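Local atomic coordinates of P91 (Metagenome, PDB entry 4ZI5), a protein that hydrolyses phosphotriesters as a promiscuous activity and belongs to the dienelactone hydrolase family of alpha/beta hydrolases. Residues Glu36-Ser39 with Gly40-Gly44; Gly53-Asp56 with His57-Glu60; Ala110-Ala113 with Leu114-Gln117; Ala228-Ala231 with Thr232-Ala235. One frame throughout, in Å; residues are numbered along the deposited sequence.

In the fold
All four contacts are short-range, each lying within one continuous piece of chain. Contact 3 is the most buried: its alanines and leucines pack helix 100-115 against the sheet, and L114 touches G44 of contact 1. That loop, leading into strand 42-48, is instead held by one arginine reaching backbone carbonyls. Contacts 2 and 4 share a chemistry, a helix start capped by N55 in one and D230 in the other. They differ in place: 53-60 is partly buried near a probable nucleophile elbow, whereas 228-235 is a surface contact. Their centres lie about 17 Å apart and they do not touch, but E234 forms salt bridges with R61 and R64 of the helix that contact 2 opens.

Contact 1 of 4, residues Glu36-Ser39 with Gly40-Gly44; sequences EGKS and GPRPG
R42 sets CG between its backbone N and carbonyl carbon (chi1 70°), then bends again at chi2 and at chi3, which folds its guanidinium back under the loop toward K38. The K38 chain is extended, with CG anti to N, and the two chains run alongside one another head to tail. K38 CG lies over one face of the R42 guanidinium, 4.0 Å above the plane and offset toward the rim, while K38 NZ comes 3.9 Å from R42 CB. The two positive ends are therefore staggered, and K38 NZ finds its acceptor outside, in G69 O. G40 O is gripped side-on by two nitrogens of the arginine, R42 NH2 at 2.9 Å and R42 NE at 3.2 Å; both see the oxygen somewhat out of the guanidinium plane. R42 NH2 also gives K38 O a weak bond of 2.9 Å, bent to 129°, and R42 NH1 reaches D35 O. This is the link between strands 26-34 and 42-48 of the alpha/beta-hydrolase sheet, where a single arginine, with five N-H groups, can serve several carbonyls that the irregular loop turns inward. G40 suits its place because its positive phi would press a CB against S39 O. R42 itself already belongs to the strand, its backbone bonded to E119 and D121.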
loop_
_atom_site.group_PDB
_atom_site.type_symbol
_atom_site.label_atom_id
_atom_site.label_comp_id
_atom_site.label_asym_id
_atom_site.label_seq_id
_atom_site.Cartn_x
_atom_site.Cartn_y
_atom_site.Cartn_z
ATOM N N GLU A 36 3.808 -3.411 30.258
ATOM C CA GLU A 36 3.740 -2.931 31.662
ATOM C C GLU A 36 4.620 -1.713 31.908
ATOM O O GLU A 36 4.370 -0.950 32.845
ATOM C CB GLU A 36 4.169 -4.016 32.660
ATOM C CG GLU A 36 3.293 -5.248 32.680
ATOM C CD GLU A 36 3.663 -6.230 33.796
ATOM O OE1 GLU A 36 4.394 -7.201 33.544
ATOM O OE2 GLU A 36 3.202 -6.034 34.932
ATOM N N GLY A 37 5.641 -1.524 31.071
ATOM C CA GLY A 37 6.496 -0.335 31.126
ATOM C C GLY A 37 5.803 0.963 30.756
ATOM O O GLY A 37 6.275 2.038 31.123
ATOM N N LYS A 38 4.691 0.873 30.027
ATOM C CA LYS A 38 3.881 2.021 29.669
ATOM C C LYS A 38 2.684 2.134 30.607
ATOM O O LYS A 38 1.967 1.165 30.845
ATOM C CB LYS A 38 3.411 1.861 28.224
ATOM C CG LYS A 38 2.608 3.022 27.669
ATOM C CD LYS A 38 2.509 2.880 26.154
ATOM C CE LYS A 38 1.658 3.960 25.512
ATOM N NZ LYS A 38 1.313 3.593 24.109
ATOM N N SER A 39 2.435 3.331 31.112
ATOM C CA SER A 39 1.351 3.546 32.055
ATOM C C SER A 39 0.166 4.247 31.386
ATOM O O SER A 39 0.352 5.098 30.528
ATOM C CB SER A 39 1.879 4.358 33.235
ATOM O OG SER A 39 1.106 4.092 34.381
ATOM N N GLY A 40 -1.048 3.874 31.764
ATOM C CA GLY A 40 -2.247 4.605 31.360
ATOM C C GLY A 40 -2.929 4.075 30.101
ATOM O O GLY A 40 -2.412 3.152 29.445
ATOM N N PRO A 41 -4.088 4.659 29.750
ATOM C CA PRO A 41 -4.862 4.141 28.633
ATOM C C PRO A 41 -4.114 4.314 27.321
ATOM O O PRO A 41 -3.271 5.208 27.200
ATOM C CB PRO A 41 -6.149 4.979 28.661
ATOM C CG PRO A 41 -6.199 5.577 30.033
ATOM C CD PRO A 41 -4.758 5.825 30.358
ATOM N N ARG A 42 -4.348 3.406 26.386
ATOM C CA ARG A 42 -3.647 3.439 25.097
ATOM C C ARG A 42 -4.539 2.831 24.051
ATOM O O ARG A 42 -5.486 2.117 24.393
ATOM C CB ARG A 42 -2.317 2.682 25.186
ATOM C CG ARG A 42 -2.470 1.174 25.314
ATOM C CD ARG A 42 -1.353 0.513 26.102
ATOM N NE ARG A 42 -1.408 0.857 27.523
ATOM C CZ ARG A 42 -0.549 0.437 28.458
ATOM N NH1 ARG A 42 0.459 -0.351 28.143
ATOM N NH2 ARG A 42 -0.725 0.820 29.720
ATOM N N PRO A 43 -4.252 3.081 22.763
ATOM C CA PRO A 43 -5.121 2.450 21.788
ATOM C C PRO A 43 -5.129 0.915 21.871
ATOM O O PRO A 43 -4.093 0.296 22.132
ATOM C CB PRO A 43 -4.571 2.927 20.448
ATOM C CG PRO A 43 -3.827 4.182 20.765
ATOM C CD PRO A 43 -3.249 3.967 22.137
ATOM N N GLY A 44 -6.315 0.347 21.642
ATOM C CA GLY A 44 -6.559 -1.097 21.701
ATOM C C GLY A 44 -6.773 -1.705 20.320
ATOM O O GLY A 44 -7.377 -1.074 19.438
#

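Contact 2 of 4, residues Gly53-Asp56 with His57-Glu60; sequences GLND and HAKE
N55 OD1 takes the backbone N-H of A58 at 3.1 Å, capping the start of the helix. With CG held between the backbone N and carbonyl carbon (chi1 60°), the short N55 side chain curls over the turn, and A58 N lies 25° out of the carbonyl plane of the N55 amide. The same oxygen accepts from a water at 2.8 Å, which has a weak, long link to H57 ND1. The main chain takes over next: K59 N bonds to N55 O at 3.1 Å, and E60 N to D56 O at 2.9 Å. On the outer side the charges of D56 and K59 are joined through a second water, which donates to D56 OD1 and accepts from K59 NZ at 2.7 Å. The negative charge of D56 in the first turn probably interacts favourably with the helix dipole. The aliphatic part of K59 crosses L54 at about a right angle, K59 CE lying 3.9 Å from L54 CG. H57 packs edge-to-face with F130, close to what is probably the nucleophile elbow. The whole is an asparagine N-cap opening helix 56-67, which follows strand 42-48 of the alpha/beta-hydrolase fold.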
loop_
_atom_site.group_PDB
_atom_site.type_symbol
_atom_site.label_atom_id
_atom_site.label_comp_id
_atom_site.label_asym_id
_atom_site.label_seq_id
_atom_site.Cartn_x
_atom_site.Cartn_y
_atom_site.Cartn_z
ATOM N N GLY A 53 -7.952 -21.096 14.561
ATOM C CA GLY A 53 -8.277 -20.640 15.910
ATOM C C GLY A 53 -7.143 -19.872 16.561
ATOM O O GLY A 53 -6.126 -19.534 15.929
ATOM N N LEU A 54 -7.335 -19.591 17.838
ATOM C CA LEU A 54 -6.361 -18.845 18.619
ATOM C C LEU A 54 -5.062 -19.630 18.751
ATOM O O LEU A 54 -4.994 -20.593 19.502
ATOM C CB LEU A 54 -6.933 -18.495 19.978
ATOM C CG LEU A 54 -6.040 -17.685 20.925
ATOM C CD1 LEU A 54 -5.415 -16.466 20.266
ATOM C CD2 LEU A 54 -6.878 -17.272 22.112
ATOM N N ASN A 55 -4.028 -19.192 18.043
ATOM C CA ASN A 55 -2.779 -19.974 17.932
ATOM C C ASN A 55 -1.544 -19.111 18.154
ATOM O O ASN A 55 -1.669 -17.924 18.404
ATOM C CB ASN A 55 -2.758 -20.705 16.590
ATOM C CG ASN A 55 -2.827 -19.779 15.388
ATOM O OD1 ASN A 55 -2.760 -18.525 15.461
ATOM N ND2 ASN A 55 -2.951 -20.412 14.231
ATOM N N ASP A 56 -0.352 -19.691 18.024
ATOM C CA ASP A 56 0.870 -18.948 18.313
ATOM C C ASP A 56 1.057 -17.773 17.354
ATOM O O ASP A 56 1.521 -16.748 17.766
ATOM C CB ASP A 56 2.106 -19.845 18.274
ATOM C CG ASP A 56 2.155 -20.843 19.422
ATOM O OD1 ASP A 56 1.398 -20.733 20.397
ATOM O OD2 ASP A 56 2.975 -21.759 19.325
ATOM N N HIS A 57 0.671 -17.946 16.098
ATOM C CA HIS A 57 0.776 -16.889 15.110
ATOM C C HIS A 57 -0.003 -15.638 15.577
ATOM O O HIS A 57 0.540 -14.514 15.587
ATOM C CB HIS A 57 0.242 -17.387 13.768
ATOM C CG HIS A 57 0.243 -16.349 12.705
ATOM N ND1 HIS A 57 -0.795 -15.458 12.545
ATOM C CD2 HIS A 57 1.154 -16.038 11.759
ATOM C CE1 HIS A 57 -0.512 -14.629 11.559
ATOM N NE2 HIS A 57 0.649 -14.972 11.049
ATOM N N ALA A 58 -1.239 -15.845 16.024
ATOM C CA ALA A 58 -2.076 -14.683 16.403
ATOM C C ALA A 58 -1.535 -14.021 17.651
ATOM O O ALA A 58 -1.496 -12.793 17.760
ATOM C CB ALA A 58 -3.513 -15.103 16.584
ATOM N N LYS A 59 -1.103 -14.851 18.603
ATOM C CA LYS A 59 -0.545 -14.344 19.853
ATOM C C LYS A 59 0.733 -13.527 19.626
ATOM O O LYS A 59 0.952 -12.525 20.301
ATOM C CB LYS A 59 -0.277 -15.482 20.836
ATOM C CG LYS A 59 -1.530 -16.211 21.294
ATOM C CD LYS A 59 -1.205 -17.482 22.049
ATOM C CE LYS A 59 -2.487 -18.109 22.540
ATOM N NZ LYS A 59 -2.216 -19.436 23.141
ATOM N N GLU A 60 1.568 -13.963 18.679
ATOM C CA GLU A 60 2.784 -13.213 18.334
ATOM C C GLU A 60 2.480 -11.859 17.733
ATOM O O GLU A 60 3.187 -10.886 18.022
ATOM C CB GLU A 60 3.693 -14.043 17.402
ATOM C CG GLU A 60 4.921 -13.352 16.858
ATOM C CD GLU A 60 5.892 -12.823 17.891
ATOM O OE1 GLU A 60 5.873 -13.200 19.077
ATOM O OE2 GLU A 60 6.707 -11.974 17.484
HETATM O O HOH W 1 -3.800 -16.951 13.400
HETATM O O HOH W 2 -1.300 -20.920 21.052
#

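Contact 3 of 4, residues Ala110-Ala113 with Leu114-Gln117; sequences ALDA and LTAQ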
loop_
_atom_site.group_PDB
_atom_site.type_symbol
_atom_site.label_atom_id
_atom_site.label_comp_id
_atom_site.label_asym_id
_atom_site.label_seq_id
_atom_site.Cartn_x
_atom_site.Cartn_y
_atom_site.Cartn_z
ATOM N N ALA A 110 -15.450 -10.139 21.323
ATOM C CA ALA A 110 -13.990 -9.907 21.438
ATOM C C ALA A 110 -13.697 -8.413 21.589
ATOM O O ALA A 110 -12.886 -8.023 22.428
ATOM C CB ALA A 110 -13.248 -10.495 20.238
ATOM N N LEU A 111 -14.368 -7.582 20.792
ATOM C CA LEU A 111 -14.200 -6.139 20.909
ATOM C C LEU A 111 -14.621 -5.618 22.292
ATOM O O LEU A 111 -13.897 -4.821 22.902
ATOM C CB LEU A 111 -14.963 -5.403 19.810
ATOM C CG LEU A 111 -14.859 -3.886 19.804
ATOM C CD1 LEU A 111 -13.419 -3.399 19.798
ATOM C CD2 LEU A 111 -15.637 -3.363 18.606
ATOM N N ASP A 112 -15.743 -6.121 22.810
ATOM C CA ASP A 112 -16.149 -5.799 24.193
ATOM C C ASP A 112 -15.114 -6.262 25.245
ATOM O O ASP A 112 -14.841 -5.535 26.187
ATOM C CB ASP A 112 -17.533 -6.386 24.500
ATOM C CG ASP A 112 -18.645 -5.721 23.695
ATOM O OD1 ASP A 112 -18.461 -4.612 23.170
ATOM O OD2 ASP A 112 -19.731 -6.286 23.600
ATOM N N ALA A 113 -14.536 -7.442 25.072
ATOM C CA ALA A 113 -13.507 -7.919 25.983
ATOM C C ALA A 113 -12.234 -7.045 25.951
ATOM O O ALA A 113 -11.636 -6.761 26.976
ATOM C CB ALA A 113 -13.149 -9.355 25.659
ATOM N N LEU A 114 -11.833 -6.616 24.764
ATOM C CA LEU A 114 -10.769 -5.618 24.637
ATOM C C LEU A 114 -11.065 -4.334 25.421
ATOM O O LEU A 114 -10.244 -3.894 26.227
ATOM C CB LEU A 114 -10.530 -5.272 23.165
ATOM C CG LEU A 114 -9.497 -4.174 22.914
ATOM C CD1 LEU A 114 -8.099 -4.698 23.178
ATOM C CD2 LEU A 114 -9.641 -3.623 21.489
ATOM N N THR A 115 -12.223 -3.747 25.146
ATOM C CA THR A 115 -12.596 -2.442 25.700
ATOM C C THR A 115 -12.825 -2.484 27.226
ATOM O O THR A 115 -12.640 -1.494 27.905
ATOM C CB THR A 115 -13.823 -1.819 24.972
ATOM O OG1 THR A 115 -14.982 -2.609 25.169
ATOM C CG2 THR A 115 -13.576 -1.716 23.496
ATOM N N ALA A 116 -13.154 -3.661 27.737
ATOM C CA ALA A 116 -13.204 -3.922 29.167
ATOM C C ALA A 116 -11.877 -3.781 29.911
ATOM O O ALA A 116 -11.892 -3.583 31.127
ATOM C CB ALA A 116 -13.754 -5.297 29.408
ATOM N N GLN A 117 -10.739 -3.864 29.218
ATOM C CA GLN A 117 -9.465 -3.861 29.915
ATOM C C GLN A 117 -9.092 -2.434 30.253
ATOM O O GLN A 117 -9.178 -1.570 29.387
ATOM C CB GLN A 117 -8.374 -4.549 29.102
ATOM C CG GLN A 117 -8.718 -5.943 28.620
ATOM C CD GLN A 117 -9.260 -6.825 29.729
ATOM O OE1 GLN A 117 -8.641 -6.940 30.790
ATOM N NE2 GLN A 117 -10.448 -7.394 29.521
HETATM O O HOH W 3 -16.825 -2.455 23.173
HETATM O O HOH W 4 -16.532 -3.699 27.243
#
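The flat amide of Q117 meets A113 by its edge: Q117 NE2 donates to A113 O at 2.9 Å, nearly straight at 170°, with the oxygen only 2° out of the amide plane. A bend at chi2 (-49°) folds the glutamine back along the helix, and its oxygen, OE1, accepts from R17, so both ends of the amide are used. The side chain thus supplies A113 O with a donor as Q117 N turns instead to L114 O. D112 OD1 receives the amide of Q108 and a water. That water also bonds T115 OG1 at 2.7 Å, and a second water joins T115 OG1 to D112 O, giving the polar flank of the turn a small hydrated network. Threonine suits this border, since its methyl faces the other way: T115 CG2 lies 4.1 Å from L111 CD1, which is equally far from L114 CD2. Backbone bonds run beneath, L114 N to A110 O at 2.9 Å and T115 N to L111 O at 3.0 Å. The leucines press on V46, and the small A110 and A113 let Y21 come close, while L73 touches A113 and L114. Helix 100-115 is thereby seated on the central sheet, as part of the beta-alpha-beta crossover between parallel strands 71-74 and 125-130 of an alpha/beta hydrolase.

Contact 4 of 4, residues Ala228-Ala231 with Thr232-Ala235; sequences AYDA and TAEA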
loop_
_atom_site.group_PDB
_atom_site.type_symbol
_atom_site.label_atom_id
_atom_site.label_comp_id
_atom_site.label_asym_id
_atom_site.label_seq_id
_atom_site.Cartn_x
_atom_site.Cartn_y
_atom_site.Cartn_z
ATOM N N ALA A 228 0.995 -20.121 1.239
ATOM C CA ALA A 228 2.434 -20.075 1.304
ATOM C C ALA A 228 2.851 -18.755 1.964
ATOM O O ALA A 228 2.148 -17.744 1.830
ATOM C CB ALA A 228 3.058 -20.222 -0.080
ATOM N N TYR A 229 4.008 -18.791 2.634
ATOM C CA TYR A 229 4.609 -17.649 3.283
ATOM C C TYR A 229 5.302 -16.769 2.299
ATOM O O TYR A 229 5.949 -17.278 1.363
ATOM C CB TYR A 229 5.650 -18.135 4.292
ATOM C CG TYR A 229 6.322 -17.051 5.105
ATOM C CD1 TYR A 229 5.575 -16.098 5.793
ATOM C CD2 TYR A 229 7.718 -16.954 5.168
ATOM C CE1 TYR A 229 6.198 -15.106 6.547
ATOM C CE2 TYR A 229 8.338 -15.966 5.926
ATOM C CZ TYR A 229 7.585 -15.037 6.605
ATOM O OH TYR A 229 8.221 -14.049 7.346
ATOM N N ASP A 230 5.221 -15.458 2.507
ATOM C CA ASP A 230 6.074 -14.534 1.765
ATOM C C ASP A 230 6.492 -13.420 2.702
ATOM O O ASP A 230 5.668 -12.568 3.063
ATOM C CB ASP A 230 5.410 -13.952 0.504
ATOM C CG ASP A 230 6.389 -13.164 -0.311
ATOM O OD1 ASP A 230 7.363 -13.770 -0.801
ATOM O OD2 ASP A 230 6.276 -11.936 -0.393
ATOM N N ALA A 231 7.757 -13.458 3.112
ATOM C CA ALA A 231 8.306 -12.529 4.103
ATOM C C ALA A 231 8.233 -11.089 3.626
ATOM O O ALA A 231 8.003 -10.171 4.437
ATOM C CB ALA A 231 9.728 -12.903 4.416
ATOM N N THR A 232 8.413 -10.882 2.330
ATOM C CA THR A 232 8.307 -9.519 1.783
ATOM C C THR A 232 6.923 -8.959 1.956
ATOM O O THR A 232 6.767 -7.799 2.453
ATOM C CB THR A 232 8.751 -9.429 0.317
ATOM O OG1 THR A 232 10.113 -9.878 0.234
ATOM C CG2 THR A 232 8.675 -8.014 -0.195
ATOM N N ALA A 233 5.919 -9.748 1.578
ATOM C CA ALA A 233 4.537 -9.345 1.796
ATOM C C ALA A 233 4.187 -9.174 3.292
ATOM O O ALA A 233 3.442 -8.256 3.645
ATOM C CB ALA A 233 3.581 -10.317 1.135
ATOM N N GLU A 234 4.704 -10.075 4.145
ATOM C CA GLU A 234 4.461 -9.983 5.600
ATOM C C GLU A 234 4.956 -8.623 6.110
ATOM O O GLU A 234 4.221 -7.870 6.758
ATOM C CB GLU A 234 5.147 -11.115 6.389
ATOM C CG GLU A 234 4.699 -11.087 7.855
ATOM C CD GLU A 234 5.526 -11.853 8.851
ATOM O OE1 GLU A 234 6.632 -12.368 8.544
ATOM O OE2 GLU A 234 5.064 -11.875 10.018
ATOM N N ALA A 235 6.213 -8.323 5.808
ATOM C CA ALA A 235 6.836 -7.060 6.237
ATOM C C ALA A 235 6.112 -5.831 5.717
ATOM O O ALA A 235 5.796 -4.905 6.480
ATOM C CB ALA A 235 8.269 -6.996 5.779
HETATM O O HOH W 5 9.863 -12.792 0.486
#
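From D230 onward the chain winds into a helix, E234 N bonding to D230 O and A235 N to A231 O, each at 2.9 Å. D230 is the N-cap: its CG lies anti to the backbone N (chi1 -172°), which carries OD2 to A233 N at 3.0 Å, although the N-H arrives from above the carboxylate plane. The other oxygen, D230 OD1, accepts from a water that accepts from T232 N at 3.0 Å, so one aspartate serves two first-turn amides. Its negative charge is probably also favourable at this helix end. Y229 reaches over the turn, with A231 N 3.7 Å above the centre of one ring face. At its far edge Y229 OH donates to E234 OE1 at 2.6 Å, a short bond made nearly in the ring plane, with the carboxylate turned 71° to the ring. The extended E234 chain carries OE2 onward to salt bridges with R61 and R64. Small A233 nestles against A210 and F214, and T232 packs on E247 of the second subunit. The start of helix 231-248 is thus tied to helix 56-67, borders the dimer partner, and follows the loop that leaves strand 202-207.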